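Adenine Deaminase (Enterococcus faecalis, PDB 2ICS) is a zinc-dependent amidohydrolase-type enzyme that deacetylates acetyl-(R)-mandelate in vitro, with very low efficiency, and binds adenine beside its two metal ions. Local coordinates at residues G245-E257 / K341-A353. Sequence-based numbering, arbitrary orientation.
Sequences GHGTDSFNFHVAE and KTLTDSNGLTRVA
Phe-253 lies with one ring face under the bent chain of Arg-351, whose CG sits 3.4 Å from the centroid of the Phe-253 ring and 6° off its normal, a CH-pi contact. The turn at chi2 (-66°) brings one guanidinium face over Phe-253 CB, while its NE/NH2 edge grips Glu-257 side-on in a salt bridge: Arg-351 NE to Glu-257 OE2 and Arg-351 NH2 to Glu-257 OE1, each 2.9 Å. The opposite ring face of Phe-253 receives Phe-251 CE2, while Val-295 and Val-296 of helix 286-296 also touch this side chain. Through Arg-351 and Asp-345 the hairpin of strands 331-344 and 350-364 docks against the start of helix 253-261, on the TIM-barrel part of the chain. Asp-345, in the hairpin turn, ties it to the helix start: its OD2 takes Phe-253 N at 2.9 Å through the anti lone pair, and its OD1 accepts Asn-347 N and Leu-349 N from opposite faces, the former closing an Asx turn. Asn-252, the N-cap, accepts from Val-255 N through OD1 and donates ND2 to Asn-347 OD1 almost straight (171°). Nearer the metal centre, Ser-346 OG donates to Gly-247 O and accepts Phe-251 N, both at 3.0 Å. Two waters join the Asp-249 carbonyl to the Asn-347 side-chain amide.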
ATOM      1  N   GLY A 245      -5.456   0.841  -3.656  1.00 22.02           N
ATOM      2  CA  GLY A 245      -5.319  -0.453  -4.314  1.00 20.12           C
ATOM      3  C   GLY A 245      -5.729  -0.363  -5.779  1.00 20.06           C
ATOM      4  O   GLY A 245      -6.545  -1.155  -6.244  1.00 19.99           O
ATOM      5  N   HIS A 246      -5.147   0.593  -6.504  1.00 21.03           N
ATOM      6  CA  HIS A 246      -5.472   0.848  -7.914  1.00 20.58           C
ATOM      7  C   HIS A 246      -5.837  -0.383  -8.730  1.00 22.07           C
ATOM      8  O   HIS A 246      -6.979  -0.522  -9.177  1.00 21.11           O
ATOM      9  CB  HIS A 246      -4.328   1.590  -8.609  1.00 19.57           C
ATOM     10  CG  HIS A 246      -4.708   2.158  -9.945  1.00 19.45           C
ATOM     11  ND1 HIS A 246      -5.153   1.373 -10.987  1.00 17.11           N
ATOM     12  CD2 HIS A 246      -4.730   3.434 -10.400  1.00 15.92           C
ATOM     13  CE1 HIS A 246      -5.433   2.140 -12.026  1.00 19.24           C
ATOM     14  NE2 HIS A 246      -5.185   3.395 -11.698  1.00 18.70           N
ATOM     15  N   GLY A 247      -4.864  -1.265  -8.943  1.00 22.06           N
ATOM     16  CA  GLY A 247      -5.126  -2.479  -9.690  1.00 21.87           C
ATOM     17  C   GLY A 247      -5.582  -2.292 -11.127  1.00 22.76           C
ATOM     18  O   GLY A 247      -5.736  -1.177 -11.628  1.00 22.84           O
ATOM     19  N   THR A 248      -5.793  -3.411 -11.802  1.00 22.60           N
ATOM     20  CA  THR A 248      -6.224  -3.395 -13.184  1.00 23.99           C
ATOM     21  C   THR A 248      -7.644  -2.855 -13.331  1.00 24.47           C
ATOM     22  O   THR A 248      -7.952  -2.196 -14.319  1.00 24.91           O
ATOM     23  CB  THR A 248      -6.144  -4.813 -13.788  1.00 24.43           C
ATOM     24  OG1 THR A 248      -4.794  -5.283 -13.698  1.00 24.36           O
ATOM     25  CG2 THR A 248      -6.581  -4.813 -15.255  1.00 22.63           C
ATOM     26  N   ASP A 249      -8.500  -3.103 -12.347  1.00 24.76           N
ATOM     27  CA  ASP A 249      -9.881  -2.637 -12.443  1.00 26.83           C
ATOM     28  C   ASP A 249     -10.458  -1.974 -11.203  1.00 25.83           C
ATOM     29  O   ASP A 249     -11.674  -1.875 -11.077  1.00 26.68           O
ATOM     30  CB  ASP A 249     -10.791  -3.805 -12.834  1.00 31.75           C
ATOM     31  CG  ASP A 249     -10.611  -4.221 -14.285  1.00 37.36           C
ATOM     32  OD1 ASP A 249     -10.808  -3.367 -15.186  1.00 39.66           O
ATOM     33  OD2 ASP A 249     -10.277  -5.399 -14.523  1.00 37.77           O
ATOM     34  N   SER A 250      -9.616  -1.479 -10.307  1.00 23.61           N
ATOM     35  CA  SER A 250     -10.151  -0.904  -9.083  1.00 23.84           C
ATOM     36  C   SER A 250     -10.023   0.589  -8.797  1.00 23.06           C
ATOM     37  O   SER A 250     -10.315   1.021  -7.678  1.00 23.78           O
ATOM     38  CB  SER A 250      -9.609  -1.707  -7.902  1.00 24.03           C
ATOM     39  OG  SER A 250      -9.916  -3.081  -8.081  1.00 22.59           O
ATOM     40  N   PHE A 251      -9.596   1.380  -9.778  1.00 23.08           N
ATOM     41  CA  PHE A 251      -9.484   2.823  -9.567  1.00 20.96           C
ATOM     42  C   PHE A 251     -10.149   3.619 -10.681  1.00 21.07           C
ATOM     43  O   PHE A 251      -9.791   3.499 -11.849  1.00 21.09           O
ATOM     44  CB  PHE A 251      -8.025   3.266  -9.448  1.00 21.03           C
ATOM     45  CG  PHE A 251      -7.868   4.754  -9.294  1.00 22.25           C
ATOM     46  CD1 PHE A 251      -8.227   5.382  -8.107  1.00 23.72           C
ATOM     47  CD2 PHE A 251      -7.427   5.537 -10.359  1.00 23.61           C
ATOM     48  CE1 PHE A 251      -8.154   6.773  -7.979  1.00 24.64           C
ATOM     49  CE2 PHE A 251      -7.351   6.930 -10.245  1.00 23.89           C
ATOM     50  CZ  PHE A 251      -7.717   7.549  -9.049  1.00 25.14           C
ATOM     51  N   ASN A 252     -11.102   4.460 -10.299  1.00 22.30           N
ATOM     52  CA  ASN A 252     -11.851   5.272 -11.245  1.00 23.12           C
ATOM     53  C   ASN A 252     -11.679   6.759 -10.903  1.00 24.53           C
ATOM     54  O   ASN A 252     -11.984   7.186  -9.788  1.00 25.27           O
ATOM     55  CB  ASN A 252     -13.326   4.836 -11.189  1.00 22.26           C
ATOM     56  CG  ASN A 252     -14.219   5.604 -12.154  1.00 23.85           C
ATOM     57  OD1 ASN A 252     -14.528   6.778 -11.937  1.00 21.59           O
ATOM     58  ND2 ASN A 252     -14.645   4.935 -13.224  1.00 19.30           N
ATOM     59  N   PHE A 253     -11.160   7.532 -11.860  1.00 26.16           N
ATOM     60  CA  PHE A 253     -10.940   8.972 -11.672  1.00 26.94           C
ATOM     61  C   PHE A 253     -12.202   9.706 -11.235  1.00 27.35           C
ATOM     62  O   PHE A 253     -12.176  10.504 -10.294  1.00 27.83           O
ATOM     63  CB  PHE A 253     -10.440   9.628 -12.968  1.00 26.93           C
ATOM     64  CG  PHE A 253      -8.946   9.533 -13.181  1.00 26.10           C
ATOM     65  CD1 PHE A 253      -8.060  10.110 -12.281  1.00 25.06           C
ATOM     66  CD2 PHE A 253      -8.434   8.927 -14.320  1.00 25.44           C
ATOM     67  CE1 PHE A 253      -6.689  10.091 -12.515  1.00 25.60           C
ATOM     68  CE2 PHE A 253      -7.062   8.902 -14.566  1.00 25.87           C
ATOM     69  CZ  PHE A 253      -6.190   9.487 -13.661  1.00 26.53           C
ATOM     70  N   HIS A 254     -13.309   9.442 -11.920  1.00 27.40           N
ATOM     71  CA  HIS A 254     -14.553  10.118 -11.590  1.00 28.01           C
ATOM     72  C   HIS A 254     -14.947   9.905 -10.131  1.00 28.08           C
ATOM     73  O   HIS A 254     -15.384  10.838  -9.451  1.00 27.59           O
ATOM     74  CB  HIS A 254     -15.684   9.641 -12.499  1.00 29.56           C
ATOM     75  CG  HIS A 254     -16.972  10.365 -12.269  1.00 30.85           C
ATOM     76  ND1 HIS A 254     -17.115  11.715 -12.502  1.00 30.98           N
ATOM     77  CD2 HIS A 254     -18.156   9.942 -11.763  1.00 30.41           C
ATOM     78  CE1 HIS A 254     -18.330  12.095 -12.146  1.00 32.56           C
ATOM     79  NE2 HIS A 254     -18.980  11.037 -11.693  1.00 32.43           N
ATOM     80  N   VAL A 255     -14.778   8.680  -9.649  1.00 27.32           N
ATOM     81  CA  VAL A 255     -15.128   8.363  -8.272  1.00 25.61           C
ATOM     82  C   VAL A 255     -14.254   9.130  -7.276  1.00 26.61           C
ATOM     83  O   VAL A 255     -14.758   9.699  -6.302  1.00 25.15           O
ATOM     84  CB  VAL A 255     -15.009   6.847  -8.018  1.00 25.47           C
ATOM     85  CG1 VAL A 255     -15.293   6.534  -6.558  1.00 21.54           C
ATOM     86  CG2 VAL A 255     -15.992   6.097  -8.922  1.00 26.38           C
ATOM     87  N   ALA A 256     -12.947   9.142  -7.529  1.00 25.57           N
ATOM     88  CA  ALA A 256     -11.992   9.838  -6.667  1.00 25.46           C
ATOM     89  C   ALA A 256     -12.244  11.339  -6.677  1.00 25.20           C
ATOM     90  O   ALA A 256     -12.149  12.004  -5.639  1.00 25.53           O
ATOM     91  CB  ALA A 256     -10.554   9.547  -7.130  1.00 21.05           C
ATOM     92  N   GLU A 257     -12.558  11.872  -7.855  1.00 25.66           N
ATOM     93  CA  GLU A 257     -12.823  13.295  -7.999  1.00 25.67           C
ATOM     94  C   GLU A 257     -14.117  13.655  -7.294  1.00 26.13           C
ATOM     95  O   GLU A 257     -14.188  14.666  -6.598  1.00 25.65           O
ATOM     96  CB  GLU A 257     -12.898  13.678  -9.480  1.00 26.21           C
ATOM     97  CG  GLU A 257     -11.591  13.446 -10.231  1.00 28.07           C
ATOM     98  CD  GLU A 257     -11.736  13.586 -11.735  1.00 30.80           C
ATOM     99  OE1 GLU A 257     -12.804  13.214 -12.271  1.00 29.54           O
ATOM    100  OE2 GLU A 257     -10.773  14.048 -12.385  1.00 33.58           O
ATOM    101  N   LYS A 341       1.859  14.503 -18.792  1.00 41.91           N
ATOM    102  CA  LYS A 341       1.900  13.050 -18.893  1.00 40.64           C
ATOM    103  C   LYS A 341       0.466  12.541 -18.904  1.00 39.69           C
ATOM    104  O   LYS A 341      -0.378  13.041 -18.155  1.00 38.74           O
ATOM    105  CB  LYS A 341       2.645  12.481 -17.684  1.00 41.29           C
ATOM    106  CG  LYS A 341       2.745  10.969 -17.612  1.00 41.34           C
ATOM    107  CD  LYS A 341       3.389  10.574 -16.287  1.00 40.38           C
ATOM    108  CE  LYS A 341       3.580   9.074 -16.156  1.00 42.22           C
ATOM    109  NZ  LYS A 341       4.182   8.717 -14.833  1.00 41.13           N
ATOM    110  N   THR A 342       0.184  11.565 -19.759  1.00 37.69           N
ATOM    111  CA  THR A 342      -1.157  11.002 -19.837  1.00 36.50           C
ATOM    112  C   THR A 342      -1.311   9.911 -18.790  1.00 35.50           C
ATOM    113  O   THR A 342      -0.427   9.070 -18.620  1.00 36.63           O
ATOM    114  CB  THR A 342      -1.443  10.403 -21.226  1.00 37.66           C
ATOM    115  OG1 THR A 342      -1.426  11.446 -22.207  1.00 40.48           O
ATOM    116  CG2 THR A 342      -2.811   9.732 -21.242  1.00 37.80           C
ATOM    117  N   LEU A 343      -2.434   9.934 -18.083  1.00 32.33           N
ATOM    118  CA  LEU A 343      -2.700   8.950 -17.044  1.00 30.90           C
ATOM    119  C   LEU A 343      -4.031   8.291 -17.326  1.00 29.14           C
ATOM    120  O   LEU A 343      -5.016   8.965 -17.608  1.00 29.65           O
ATOM    121  CB  LEU A 343      -2.734   9.625 -15.667  1.00 29.46           C
ATOM    122  CG  LEU A 343      -1.476  10.385 -15.234  1.00 28.06           C
ATOM    123  CD1 LEU A 343      -1.762  11.138 -13.943  1.00 27.98           C
ATOM    124  CD2 LEU A 343      -0.324   9.427 -15.043  1.00 24.81           C
ATOM    125  N   THR A 344      -4.055   6.966 -17.246  1.00 30.12           N
ATOM    126  CA  THR A 344      -5.268   6.197 -17.508  1.00 30.09           C
ATOM    127  C   THR A 344      -5.648   5.388 -16.274  1.00 27.88           C
ATOM    128  O   THR A 344      -4.790   4.761 -15.656  1.00 27.19           O
ATOM    129  CB  THR A 344      -5.045   5.216 -18.674  1.00 30.75           C
ATOM    130  OG1 THR A 344      -4.420   5.907 -19.761  1.00 36.69           O
ATOM    131  CG2 THR A 344      -6.367   4.634 -19.142  1.00 31.37           C
ATOM    132  N   ASP A 345      -6.926   5.389 -15.916  1.00 27.18           N
ATOM    133  CA  ASP A 345      -7.338   4.618 -14.754  1.00 27.97           C
ATOM    134  C   ASP A 345      -7.743   3.207 -15.160  1.00 27.60           C
ATOM    135  O   ASP A 345      -7.502   2.789 -16.292  1.00 28.49           O
ATOM    136  CB  ASP A 345      -8.481   5.308 -14.000  1.00 28.93           C
ATOM    137  CG  ASP A 345      -9.741   5.450 -14.832  1.00 27.85           C
ATOM    138  OD1 ASP A 345      -9.865   4.774 -15.875  1.00 28.23           O
ATOM    139  OD2 ASP A 345     -10.618   6.236 -14.421  1.00 30.32           O
ATOM    140  N   SER A 346      -8.363   2.484 -14.235  1.00 27.28           N
ATOM    141  CA  SER A 346      -8.776   1.105 -14.471  1.00 29.00           C
ATOM    142  C   SER A 346      -9.942   0.957 -15.436  1.00 30.58           C
ATOM    143  O   SER A 346     -10.180  -0.130 -15.958  1.00 31.99           O
ATOM    144  CB  SER A 346      -9.153   0.438 -13.145  1.00 26.95           C
ATOM    145  OG  SER A 346      -8.098   0.519 -12.204  1.00 25.55           O
ATOM    146  N   ASN A 347     -10.670   2.042 -15.670  1.00 31.41           N
ATOM    147  CA  ASN A 347     -11.824   1.992 -16.554  1.00 31.48           C
ATOM    148  C   ASN A 347     -11.669   2.786 -17.850  1.00 33.72           C
ATOM    149  O   ASN A 347     -12.658   3.094 -18.514  1.00 33.88           O
ATOM    150  CB  ASN A 347     -13.062   2.465 -15.792  1.00 29.69           C
ATOM    151  CG  ASN A 347     -13.377   1.583 -14.595  1.00 28.22           C
ATOM    152  OD1 ASN A 347     -13.540   2.069 -13.476  1.00 25.42           O
ATOM    153  ND2 ASN A 347     -13.470   0.276 -14.831  1.00 28.00           N
ATOM    154  N   GLY A 348     -10.432   3.119 -18.209  1.00 34.62           N
ATOM    155  CA  GLY A 348     -10.203   3.843 -19.442  1.00 34.60           C
ATOM    156  C   GLY A 348     -10.343   5.355 -19.402  1.00 36.53           C
ATOM    157  O   GLY A 348     -10.188   6.005 -20.435  1.00 37.49           O
ATOM    158  N   LEU A 349     -10.655   5.925 -18.241  1.00 35.92           N
ATOM    159  CA  LEU A 349     -10.770   7.377 -18.137  1.00 35.53           C
ATOM    160  C   LEU A 349      -9.353   7.947 -18.205  1.00 36.36           C
ATOM    161  O   LEU A 349      -8.429   7.385 -17.617  1.00 37.77           O
ATOM    162  CB  LEU A 349     -11.417   7.781 -16.811  1.00 35.16           C
ATOM    163  CG  LEU A 349     -12.906   7.516 -16.577  1.00 34.97           C
ATOM    164  CD1 LEU A 349     -13.202   6.030 -16.646  1.00 34.51           C
ATOM    165  CD2 LEU A 349     -13.290   8.071 -15.219  1.00 33.82           C
ATOM    166  N   THR A 350      -9.183   9.061 -18.911  1.00 35.98           N
ATOM    167  CA  THR A 350      -7.868   9.675 -19.055  1.00 34.96           C
ATOM    168  C   THR A 350      -7.793  11.081 -18.463  1.00 33.79           C
ATOM    169  O   THR A 350      -8.779  11.818 -18.444  1.00 31.94           O
ATOM    170  CB  THR A 350      -7.454   9.737 -20.543  1.00 37.91           C
ATOM    171  OG1 THR A 350      -7.329   8.404 -21.063  1.00 40.43           O
ATOM    172  CG2 THR A 350      -6.131  10.469 -20.706  1.00 39.82           C
ATOM    173  N   ARG A 351      -6.610  11.435 -17.972  1.00 31.84           N
ATOM    174  CA  ARG A 351      -6.364  12.745 -17.383  1.00 32.11           C
ATOM    175  C   ARG A 351      -4.926  13.135 -17.714  1.00 33.46           C
ATOM    176  O   ARG A 351      -4.040  12.285 -17.775  1.00 32.17           O
ATOM    177  CB  ARG A 351      -6.554  12.698 -15.860  1.00 30.36           C
ATOM    178  CG  ARG A 351      -7.953  12.296 -15.387  1.00 29.69           C
ATOM    179  CD  ARG A 351      -8.990  13.347 -15.765  1.00 29.55           C
ATOM    180  NE  ARG A 351     -10.290  13.119 -15.135  1.00 27.43           N
ATOM    181  CZ  ARG A 351     -11.226  12.300 -15.604  1.00 26.99           C
ATOM    182  NH1 ARG A 351     -11.020  11.615 -16.720  1.00 27.83           N
ATOM    183  NH2 ARG A 351     -12.380  12.174 -14.959  1.00 24.82           N
ATOM    184  N   VAL A 352      -4.693  14.418 -17.945  1.00 35.77           N
ATOM    185  CA  VAL A 352      -3.348  14.872 -18.264  1.00 37.24           C
ATOM    186  C   VAL A 352      -2.701  15.475 -17.025  1.00 37.55           C
ATOM    187  O   VAL A 352      -3.129  16.519 -16.541  1.00 39.29           O
ATOM    188  CB  VAL A 352      -3.369  15.914 -19.404  1.00 37.55           C
ATOM    189  CG1 VAL A 352      -1.956  16.377 -19.721  1.00 40.17           C
ATOM    190  CG2 VAL A 352      -4.004  15.306 -20.640  1.00 38.41           C
ATOM    191  N   ALA A 353      -1.680  14.802 -16.503  1.00 37.92           N
ATOM    192  CA  ALA A 353      -0.980  15.285 -15.318  1.00 38.23           C
ATOM    193  C   ALA A 353      -0.004  16.384 -15.703  1.00 38.53           C
ATOM    194  O   ALA A 353       0.585  16.349 -16.783  1.00 37.99           O
ATOM    195  CB  ALA A 353      -0.233  14.145 -14.645  1.00 37.50           C
TER
HETATM  196  O   HOH W   1     -12.744   0.847 -11.193  1.00 24.57           O
HETATM  197  O   HOH W   2     -13.579  -1.933 -13.128  1.00 34.99           O